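Local coordinates for ankyrin repeat domain-containing protein EMB506, chloroplastic (Arabidopsis thaliana, PDB 6JD6) that takes part in the initial differentiation of proplastids during embryo development, is required for correct cotyledon and leaf margin development, and has molecular condensate scaffold activity, at residues A[139-142]-A[146-149]; A[150-153]-A[159-162]; A[238-241]-A[245-248]. All coordinates share one frame; numbering follows the deposited sequence.

Interaction 1: residues A[139-142]-A[146-149]; sequences DDVD and QTAL. With SO4 (sulfate ion), chain K.
Asp139 meets Thr147 directly and through a water: its carbonyl oxygen lies over the methyl CG2, and the water accepts from Thr147 OG1 and donates to Asp139 OD1. That carboxylate oxygen also accepts from Asn170. Asp140 contributes its backbone: its carbonyl O receives a CA-H...O contact from Thr147 CA (3.5 Å), and a second water sits 2.7 Å from the same Asp140 O while accepting from Ala148 N. At Val141, CG1 touches Thr147 CG2 at 3.8 Å, while Val141 CA-H points at Gln146 O. Asp142 N donates to Gln146 O (3.0 Å, 145°), and Gln146 N answers with a straighter bond to Asp142 OD1 (3.0 Å, 162°). With chi1 at 64°, CG lies between the backbone N and the carbonyl carbon, which lays the carboxylate alongside the Gln146 side chain, both pointing the same way; the backbone N-H of Gln146 comes in from above the carboxylate plane. Asp142 OD1 also accepts from Asp144 N, an Asx turn, and OD2 takes Gln117 NE2. Gln146 NE2 hydrogen-bonds to Asp175 and gives a weak bond to O2 of a sulfate ion (2.8 Å), probably from the crystallisation liquor. Thr147 caps the helix with a weak bond from Leu149 N, and its own N donates to His150 ND1. These features mark the turn between successive ankyrin repeats, where Thr-Ala-Leu-His is a variant of the canonical TPLH motif.

Interaction 2: residues A[150-153]-A[159-162]; sequences HKAI and AVIS
Val160 faces Ala152 across the interface between helices 148-154 and 158-166. Its CG1, anti to the backbone N (chi1 171°), rests on Ala152 CB at 4.0 Å. The Val160 side chain also packs on Met123, Ile125 and Met128 of the preceding repeat, and this residue therefore faces two ways: across its own pair of helices and back along the stack. Next comes Ile161, which carries most of the contact. Its CG1 lies beside the backbone N, and from there it touches Ala152 CB at 3.9 Å, while CD1 continues forward over the backbone of helix 148-154, 3.5 Å from Ala152 O and 3.7 Å from Ile153 CA. Such contacts belong to the antiparallel helix pair of an ankyrin repeat, and here both helices lie within the second repeat. The small side chain of Ala152 is consistent with the close approach, 5.9 Å between Ala152 CA and Ile161 CA. The side chains of Ile153 and Ile161 cross at about a right angle, and Ile153 CG1 meets Ile161 CD1 at 3.7 Å. The side chains that meet are all apolar, and no hydrogen bond joins the two segments. Beyond the pair, Ile161 also touches Thr193 in helix 191-199, and Ile153 packs on Pro181 and Tyr184 of helix 181-187, which tie the pair to the third repeat.

Interaction 3: residues A[238-241]-A[245-248]; sequences TRRT and KLAL. With SO4 (sulfate ion), chain D.
Thr241 and Lys245 cross obliquely, and their backbones and the threonine hydroxyl make the two direct hydrogen bonds of the contact. Thr241 N donates to Lys245 O (3.0 Å, 160°), and Lys245 N donates back to Thr241 OG1 (3.1 Å, 155°). Chi1 of 65° sets OG1 between the backbone N and the carbonyl carbon of Thr241, facing Lys245 N and lying 3.4 Å from Lys245 CB; the same hydroxyl is also bonded to Asp243 OD1. The lysine carbonyl is shared further: His216 NE2 bonds to it and Arg240 CA-H leans on it. Arg240 and Leu246 instead lie side by side and point the same way, with the arginine's aliphatic CG on Leu246 CD2 at 3.5 Å; that methyl also rests on Thr238 CA. Arg239 sets off away from residues 245-248, its chain bent at chi2. Its NE donates to Arg240 O, holding the guanidinium in place, and NH2 at the edge donates in plane to O4 of a sulfate ion (3.1 Å), probably from the crystallisation liquor and also bonded by Lys242 NZ. A water donates to Arg239 O and accepts from Ala247 N, bridging to helix 247-252. Lys245 NZ hydrogen-bonds to the backbone of a chain of another protein in the assembly. The chemistry is thus mainly polar, with a small apolar patch, and Arg239, with Lys242, probably makes this surface able to hold an anion.

How the interactions relate
Interactions 1 and 2 are neighbours, with centres 11 Å apart, and both use helix 148-154: interaction 1 forms the turn that leads into it, and interaction 2 packs it against helix 158-166. They touch where Leu149 CD1 lies 4.1 Å from Ile161 CG2 and where Gln146 OE1 packs on Lys151 CE. Interaction 3 comes later in the chain, 29 Å from interaction 1 between centres, and repeats the same kind of turn ahead of helix 247-252, between the fourth and fifth repeats. Residues 139-142 and 146-149 thus have a counterpart three repeats on. Turn and helix-pair contacts recur along the stack, building an elongated ankyrin domain from short local contacts.

Interaction 1: residues A[139-142]-A[146-149]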
ATOM      1  N   ASP A 139       0.974   0.836  17.397  1.00 42.45           N
ATOM      2  CA  ASP A 139      -0.340   0.524  16.844  1.00 43.31           C
ATOM      3  C   ASP A 139      -1.216   1.764  16.678  1.00 42.80           C
ATOM      4  O   ASP A 139      -2.443   1.667  16.675  1.00 42.69           O
ATOM      5  CB  ASP A 139      -1.065  -0.497  17.724  1.00 44.96           C
ATOM      6  CG  ASP A 139      -0.358  -1.833  17.768  1.00 48.40           C
ATOM      7  OD1 ASP A 139       0.147  -2.276  16.713  1.00 48.26           O
ATOM      8  OD2 ASP A 139      -0.309  -2.440  18.859  1.00 50.82           O
ATOM      9  N   ASP A 140      -0.582   2.927  16.554  1.00 44.13           N
ATOM     10  CA  ASP A 140      -1.298   4.159  16.237  1.00 46.28           C
ATOM     11  C   ASP A 140      -2.107   3.987  14.949  1.00 43.95           C
ATOM     12  O   ASP A 140      -1.583   3.506  13.945  1.00 42.83           O
ATOM     13  CB  ASP A 140      -0.308   5.315  16.088  1.00 46.48           C
ATOM     14  CG  ASP A 140      -0.985   6.618  15.728  1.00 48.86           C
ATOM     15  OD1 ASP A 140      -0.856   7.051  14.562  1.00 48.81           O
ATOM     16  OD2 ASP A 140      -1.654   7.202  16.609  1.00 49.78           O
ATOM     17  N   VAL A 141      -3.383   4.363  14.984  1.00 44.69           N
ATOM     18  CA  VAL A 141      -4.267   4.168  13.832  1.00 46.15           C
ATOM     19  C   VAL A 141      -4.575   5.465  13.085  1.00 49.84           C
ATOM     20  O   VAL A 141      -4.541   6.550  13.664  1.00 50.24           O
ATOM     21  CB  VAL A 141      -5.600   3.505  14.238  1.00 45.58           C
ATOM     22  CG1 VAL A 141      -5.362   2.085  14.730  1.00 45.58           C
ATOM     23  CG2 VAL A 141      -6.308   4.331  15.298  1.00 48.70           C
ATOM     24  N   ASP A 142      -4.882   5.349  11.795  1.00 51.21           N
ATOM     25  CA  ASP A 142      -5.267   6.516  11.008  1.00 49.03           C
ATOM     26  C   ASP A 142      -6.785   6.660  10.891  1.00 48.59           C
ATOM     27  O   ASP A 142      -7.537   6.098  11.688  1.00 49.38           O
ATOM     28  CB  ASP A 142      -4.591   6.522   9.625  1.00 47.07           C
ATOM     29  CG  ASP A 142      -5.009   5.349   8.740  1.00 49.54           C
ATOM     30  OD1 ASP A 142      -6.028   4.682   9.026  1.00 51.49           O
ATOM     31  OD2 ASP A 142      -4.313   5.102   7.730  1.00 48.06           O
ATOM     32  N   GLN A 146      -6.247   1.992  10.348  1.00 37.37           N
ATOM     33  CA  GLN A 146      -5.105   1.188   9.928  1.00 37.82           C
ATOM     34  C   GLN A 146      -3.846   1.593  10.680  1.00 41.42           C
ATOM     35  O   GLN A 146      -3.612   2.778  10.928  1.00 42.37           O
ATOM     36  CB  GLN A 146      -4.862   1.323   8.424  1.00 36.68           C
ATOM     37  CG  GLN A 146      -5.953   0.714   7.551  1.00 40.46           C
ATOM     38  CD  GLN A 146      -5.588   0.722   6.076  1.00 43.52           C
ATOM     39  OE1 GLN A 146      -4.806   1.558   5.623  1.00 45.66           O
ATOM     40  NE2 GLN A 146      -6.148  -0.215   5.323  1.00 42.71           N
ATOM     41  N   THR A 147      -3.033   0.605  11.035  1.00 39.20           N
ATOM     42  CA  THR A 147      -1.753   0.868  11.671  1.00 38.12           C
ATOM     43  C   THR A 147      -0.655   0.803  10.621  1.00 37.28           C
ATOM     44  O   THR A 147      -0.915   0.499   9.455  1.00 34.46           O
ATOM     45  CB  THR A 147      -1.440  -0.171  12.761  1.00 37.29           C
ATOM     46  OG1 THR A 147      -1.208  -1.445  12.149  1.00 36.70           O
ATOM     47  CG2 THR A 147      -2.598  -0.285  13.744  1.00 36.19           C
ATOM     48  N   ALA A 148       0.571   1.086  11.041  1.00 36.15           N
ATOM     49  CA  ALA A 148       1.725   0.973  10.164  1.00 35.31           C
ATOM     50  C   ALA A 148       1.881  -0.451   9.632  1.00 37.69           C
ATOM     51  O   ALA A 148       2.341  -0.650   8.507  1.00 38.14           O
ATOM     52  CB  ALA A 148       2.983   1.407  10.891  1.00 31.64           C
ATOM     53  N   LEU A 149       1.507  -1.438  10.445  1.00 37.35           N
ATOM     54  CA  LEU A 149       1.576  -2.836  10.023  1.00 36.34           C
ATOM     55  C   LEU A 149       0.648  -3.104   8.835  1.00 33.27           C
ATOM     56  O   LEU A 149       1.064  -3.707   7.847  1.00 34.90           O
ATOM     57  CB  LEU A 149       1.246  -3.782  11.183  1.00 35.91           C
ATOM     58  CG  LEU A 149       1.284  -5.279  10.863  1.00 35.77           C
ATOM     59  CD1 LEU A 149       2.682  -5.702  10.421  1.00 34.90           C
ATOM     60  CD2 LEU A 149       0.821  -6.117  12.057  1.00 34.34           C
TER
HETATM   61  S   SO4 K 302      -7.350   0.082   1.303  1.00133.44           S
HETATM   62  O1  SO4 K 302      -7.425  -1.297   0.827  1.00132.42           O
HETATM   63  O2  SO4 K 302      -7.333   0.099   2.763  1.00134.25           O
HETATM   64  O3  SO4 K 302      -6.126   0.705   0.808  1.00132.69           O
HETATM   65  O4  SO4 K 302      -8.513   0.826   0.821  1.00133.87           O
HETATM   66  O   HOH W   1      -0.695  -3.278  14.208  1.00 35.45           O
HETATM   67  O   HOH W   2       0.880   2.610  13.528  1.00 37.21           O
HETATM   68  O   HOH W   3      -1.254   4.492  11.042  1.00 40.28           O

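Interaction 2: residues A[150-153]-A[159-162]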
ATOM      1  N   HIS A 150      -0.605  -2.666   8.942  1.00 32.17           N
ATOM      2  CA  HIS A 150      -1.560  -2.784   7.839  1.00 34.65           C
ATOM      3  C   HIS A 150      -0.962  -2.219   6.554  1.00 38.31           C
ATOM      4  O   HIS A 150      -0.976  -2.869   5.511  1.00 35.88           O
ATOM      5  CB  HIS A 150      -2.844  -2.010   8.137  1.00 33.60           C
ATOM      6  CG  HIS A 150      -3.768  -2.687   9.103  1.00 36.97           C
ATOM      7  ND1 HIS A 150      -4.017  -2.191  10.364  1.00 37.15           N
ATOM      8  CD2 HIS A 150      -4.535  -3.797   8.978  1.00 38.24           C
ATOM      9  CE1 HIS A 150      -4.885  -2.974  10.981  1.00 41.27           C
ATOM     10  NE2 HIS A 150      -5.216  -3.956  10.161  1.00 39.53           N
ATOM     11  N   LYS A 151      -0.435  -1.000   6.644  1.00 39.05           N
ATOM     12  CA  LYS A 151       0.095  -0.307   5.474  1.00 38.39           C
ATOM     13  C   LYS A 151       1.331  -0.977   4.906  1.00 35.13           C
ATOM     14  O   LYS A 151       1.481  -1.085   3.686  1.00 35.78           O
ATOM     15  CB  LYS A 151       0.406   1.151   5.799  1.00 40.09           C
ATOM     16  CG  LYS A 151      -0.643   2.091   5.294  1.00 45.11           C
ATOM     17  CD  LYS A 151      -0.806   1.969   3.791  1.00 46.18           C
ATOM     18  CE  LYS A 151      -2.128   2.569   3.369  1.00 46.02           C
ATOM     19  NZ  LYS A 151      -2.248   3.956   3.883  1.00 47.42           N
ATOM     20  N   ALA A 152       2.214  -1.418   5.794  1.00 31.65           N
ATOM     21  CA  ALA A 152       3.432  -2.105   5.383  1.00 33.56           C
ATOM     22  C   ALA A 152       3.102  -3.377   4.610  1.00 38.54           C
ATOM     23  O   ALA A 152       3.828  -3.771   3.695  1.00 40.59           O
ATOM     24  CB  ALA A 152       4.286  -2.432   6.599  1.00 32.02           C
ATOM     25  N   ILE A 153       2.003  -4.020   4.991  1.00 37.20           N
ATOM     26  CA  ILE A 153       1.567  -5.242   4.325  1.00 35.08           C
ATOM     27  C   ILE A 153       0.923  -4.913   2.982  1.00 33.71           C
ATOM     28  O   ILE A 153       1.210  -5.557   1.978  1.00 36.57           O
ATOM     29  CB  ILE A 153       0.606  -6.046   5.220  1.00 33.82           C
ATOM     30  CG1 ILE A 153       1.370  -6.589   6.432  1.00 34.62           C
ATOM     31  CG2 ILE A 153      -0.021  -7.183   4.448  1.00 32.63           C
ATOM     32  CD1 ILE A 153       0.498  -7.276   7.448  1.00 36.39           C
ATOM     33  N   ALA A 159      10.423  -6.829   4.890  1.00 43.57           N
ATOM     34  CA  ALA A 159      11.437  -6.624   5.925  1.00 43.71           C
ATOM     35  C   ALA A 159      10.934  -5.677   7.016  1.00 45.58           C
ATOM     36  O   ALA A 159      11.268  -5.832   8.191  1.00 49.52           O
ATOM     37  CB  ALA A 159      12.728  -6.100   5.317  1.00 40.03           C
ATOM     38  N   VAL A 160      10.138  -4.691   6.615  1.00 41.28           N
ATOM     39  CA  VAL A 160       9.515  -3.767   7.556  1.00 39.29           C
ATOM     40  C   VAL A 160       8.427  -4.489   8.353  1.00 38.20           C
ATOM     41  O   VAL A 160       8.310  -4.312   9.568  1.00 36.45           O
ATOM     42  CB  VAL A 160       8.915  -2.549   6.820  1.00 37.79           C
ATOM     43  CG1 VAL A 160       8.075  -1.704   7.762  1.00 37.25           C
ATOM     44  CG2 VAL A 160      10.027  -1.712   6.194  1.00 37.27           C
ATOM     45  N   ILE A 161       7.644  -5.311   7.657  1.00 35.02           N
ATOM     46  CA  ILE A 161       6.608  -6.121   8.290  1.00 37.38           C
ATOM     47  C   ILE A 161       7.164  -6.965   9.436  1.00 40.88           C
ATOM     48  O   ILE A 161       6.671  -6.896  10.561  1.00 43.79           O
ATOM     49  CB  ILE A 161       5.920  -7.039   7.264  1.00 37.96           C
ATOM     50  CG1 ILE A 161       5.106  -6.200   6.278  1.00 36.55           C
ATOM     51  CG2 ILE A 161       5.037  -8.069   7.970  1.00 37.90           C
ATOM     52  CD1 ILE A 161       4.800  -6.908   4.968  1.00 37.33           C
ATOM     53  N   SER A 162       8.203  -7.744   9.153  1.00 40.92           N
ATOM     54  CA  SER A 162       8.780  -8.622  10.163  1.00 44.99           C
ATOM     55  C   SER A 162       9.410  -7.834  11.313  1.00 45.42           C
ATOM     56  O   SER A 162       9.393  -8.282  12.458  1.00 44.16           O
ATOM     57  CB  SER A 162       9.804  -9.572   9.538  1.00 50.49           C
ATOM     58  OG  SER A 162      10.924  -8.863   9.046  1.00 55.82           O
TER

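Interaction 3: residues A[238-241]-A[245-248]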
ATOM      1  N   THR A 238     -16.300 -23.742   4.865  1.00 35.31           N
ATOM      2  CA  THR A 238     -17.756 -23.608   4.898  1.00 37.18           C
ATOM      3  C   THR A 238     -18.210 -22.249   5.438  1.00 39.92           C
ATOM      4  O   THR A 238     -19.381 -22.068   5.764  1.00 43.47           O
ATOM      5  CB  THR A 238     -18.441 -24.727   5.711  1.00 39.12           C
ATOM      6  OG1 THR A 238     -18.001 -24.675   7.072  1.00 43.36           O
ATOM      7  CG2 THR A 238     -18.125 -26.091   5.121  1.00 39.29           C
ATOM      8  N   ARG A 239     -17.285 -21.300   5.538  1.00 40.24           N
ATOM      9  CA  ARG A 239     -17.642 -19.942   5.934  1.00 43.00           C
ATOM     10  C   ARG A 239     -18.115 -19.150   4.715  1.00 39.11           C
ATOM     11  O   ARG A 239     -17.406 -19.048   3.712  1.00 37.03           O
ATOM     12  CB  ARG A 239     -16.455 -19.235   6.598  1.00 44.81           C
ATOM     13  CG  ARG A 239     -16.722 -17.777   6.944  1.00 47.27           C
ATOM     14  CD  ARG A 239     -17.814 -17.633   7.994  1.00 51.64           C
ATOM     15  NE  ARG A 239     -18.449 -16.315   7.954  1.00 53.54           N
ATOM     16  CZ  ARG A 239     -18.260 -15.352   8.855  1.00 51.50           C
ATOM     17  NH1 ARG A 239     -17.453 -15.550   9.888  1.00 49.78           N
ATOM     18  NH2 ARG A 239     -18.891 -14.190   8.726  1.00 48.09           N
ATOM     19  N   ARG A 240     -19.317 -18.594   4.804  1.00 36.69           N
ATOM     20  CA  ARG A 240     -19.891 -17.836   3.697  1.00 35.35           C
ATOM     21  C   ARG A 240     -19.823 -16.327   3.926  1.00 36.65           C
ATOM     22  O   ARG A 240     -19.891 -15.852   5.059  1.00 38.93           O
ATOM     23  CB  ARG A 240     -21.345 -18.265   3.463  1.00 34.61           C
ATOM     24  CG  ARG A 240     -21.475 -19.660   2.870  1.00 34.63           C
ATOM     25  CD  ARG A 240     -22.875 -20.238   3.030  1.00 37.66           C
ATOM     26  NE  ARG A 240     -23.182 -20.548   4.425  1.00 39.38           N
ATOM     27  CZ  ARG A 240     -24.242 -21.245   4.820  1.00 41.28           C
ATOM     28  NH1 ARG A 240     -25.100 -21.720   3.925  1.00 38.97           N
ATOM     29  NH2 ARG A 240     -24.447 -21.471   6.113  1.00 42.14           N
ATOM     30  N   THR A 241     -19.698 -15.573   2.840  1.00 33.87           N
ATOM     31  CA  THR A 241     -19.785 -14.123   2.911  1.00 36.09           C
ATOM     32  C   THR A 241     -21.205 -13.738   3.305  1.00 42.68           C
ATOM     33  O   THR A 241     -22.083 -14.600   3.406  1.00 43.54           O
ATOM     34  CB  THR A 241     -19.437 -13.477   1.562  1.00 34.01           C
ATOM     35  OG1 THR A 241     -20.419 -13.846   0.587  1.00 34.87           O
ATOM     36  CG2 THR A 241     -18.078 -13.946   1.090  1.00 29.77           C
ATOM     37  N   LYS A 245     -21.706 -16.474  -0.284  1.00 36.63           N
ATOM     38  CA  LYS A 245     -20.697 -17.077  -1.154  1.00 38.01           C
ATOM     39  C   LYS A 245     -19.668 -17.911  -0.392  1.00 35.49           C
ATOM     40  O   LYS A 245     -19.067 -17.439   0.574  1.00 34.87           O
ATOM     41  CB  LYS A 245     -19.949 -16.004  -1.944  1.00 39.92           C
ATOM     42  CG  LYS A 245     -20.819 -15.024  -2.706  1.00 45.80           C
ATOM     43  CD  LYS A 245     -19.945 -13.870  -3.199  1.00 51.46           C
ATOM     44  CE  LYS A 245     -20.746 -12.783  -3.904  1.00 54.14           C
ATOM     45  NZ  LYS A 245     -19.847 -11.664  -4.308  1.00 52.18           N
ATOM     46  N   LEU A 246     -19.463 -19.145  -0.846  1.00 31.71           N
ATOM     47  CA  LEU A 246     -18.361 -19.977  -0.374  1.00 31.60           C
ATOM     48  C   LEU A 246     -17.120 -19.647  -1.182  1.00 32.33           C
ATOM     49  O   LEU A 246     -17.225 -19.122  -2.287  1.00 32.51           O
ATOM     50  CB  LEU A 246     -18.687 -21.455  -0.572  1.00 31.18           C
ATOM     51  CG  LEU A 246     -19.749 -22.091   0.323  1.00 32.48           C
ATOM     52  CD1 LEU A 246     -20.108 -23.483  -0.193  1.00 33.36           C
ATOM     53  CD2 LEU A 246     -19.250 -22.161   1.756  1.00 32.83           C
ATOM     54  N   ALA A 247     -15.945 -19.964  -0.643  1.00 34.03           N
ATOM     55  CA  ALA A 247     -14.715 -19.873  -1.426  1.00 35.17           C
ATOM     56  C   ALA A 247     -14.852 -20.727  -2.688  1.00 33.03           C
ATOM     57  O   ALA A 247     -14.341 -20.375  -3.748  1.00 32.92           O
ATOM     58  CB  ALA A 247     -13.514 -20.322  -0.600  1.00 35.79           C
ATOM     59  N   LEU A 248     -15.567 -21.842  -2.561  1.00 32.28           N
ATOM     60  CA  LEU A 248     -15.876 -22.703  -3.698  1.00 33.65           C
ATOM     61  C   LEU A 248     -16.542 -21.931  -4.837  1.00 32.99           C
ATOM     62  O   LEU A 248     -16.217 -22.138  -6.002  1.00 32.80           O
ATOM     63  CB  LEU A 248     -16.774 -23.859  -3.262  1.00 33.39           C
ATOM     64  CG  LEU A 248     -17.227 -24.809  -4.371  1.00 36.85           C
ATOM     65  CD1 LEU A 248     -16.025 -25.489  -5.017  1.00 39.12           C
ATOM     66  CD2 LEU A 248     -18.206 -25.845  -3.830  1.00 36.66           C
TER
HETATM   67  S   SO4 D 302     -19.540 -11.807  11.821  0.79 58.44           S
HETATM   68  O1  SO4 D 302     -20.897 -12.267  11.536  0.79 57.68           O
HETATM   69  O2  SO4 D 302     -18.854 -12.772  12.674  0.79 62.93           O
HETATM   70  O3  SO4 D 302     -19.604 -10.518  12.505  0.79 59.75           O
HETATM   71  O4  SO4 D 302     -18.794 -11.674  10.573  0.79 55.11           O
HETATM   72  O   HOH W   4     -15.707 -20.515   2.182  1.00 34.03           O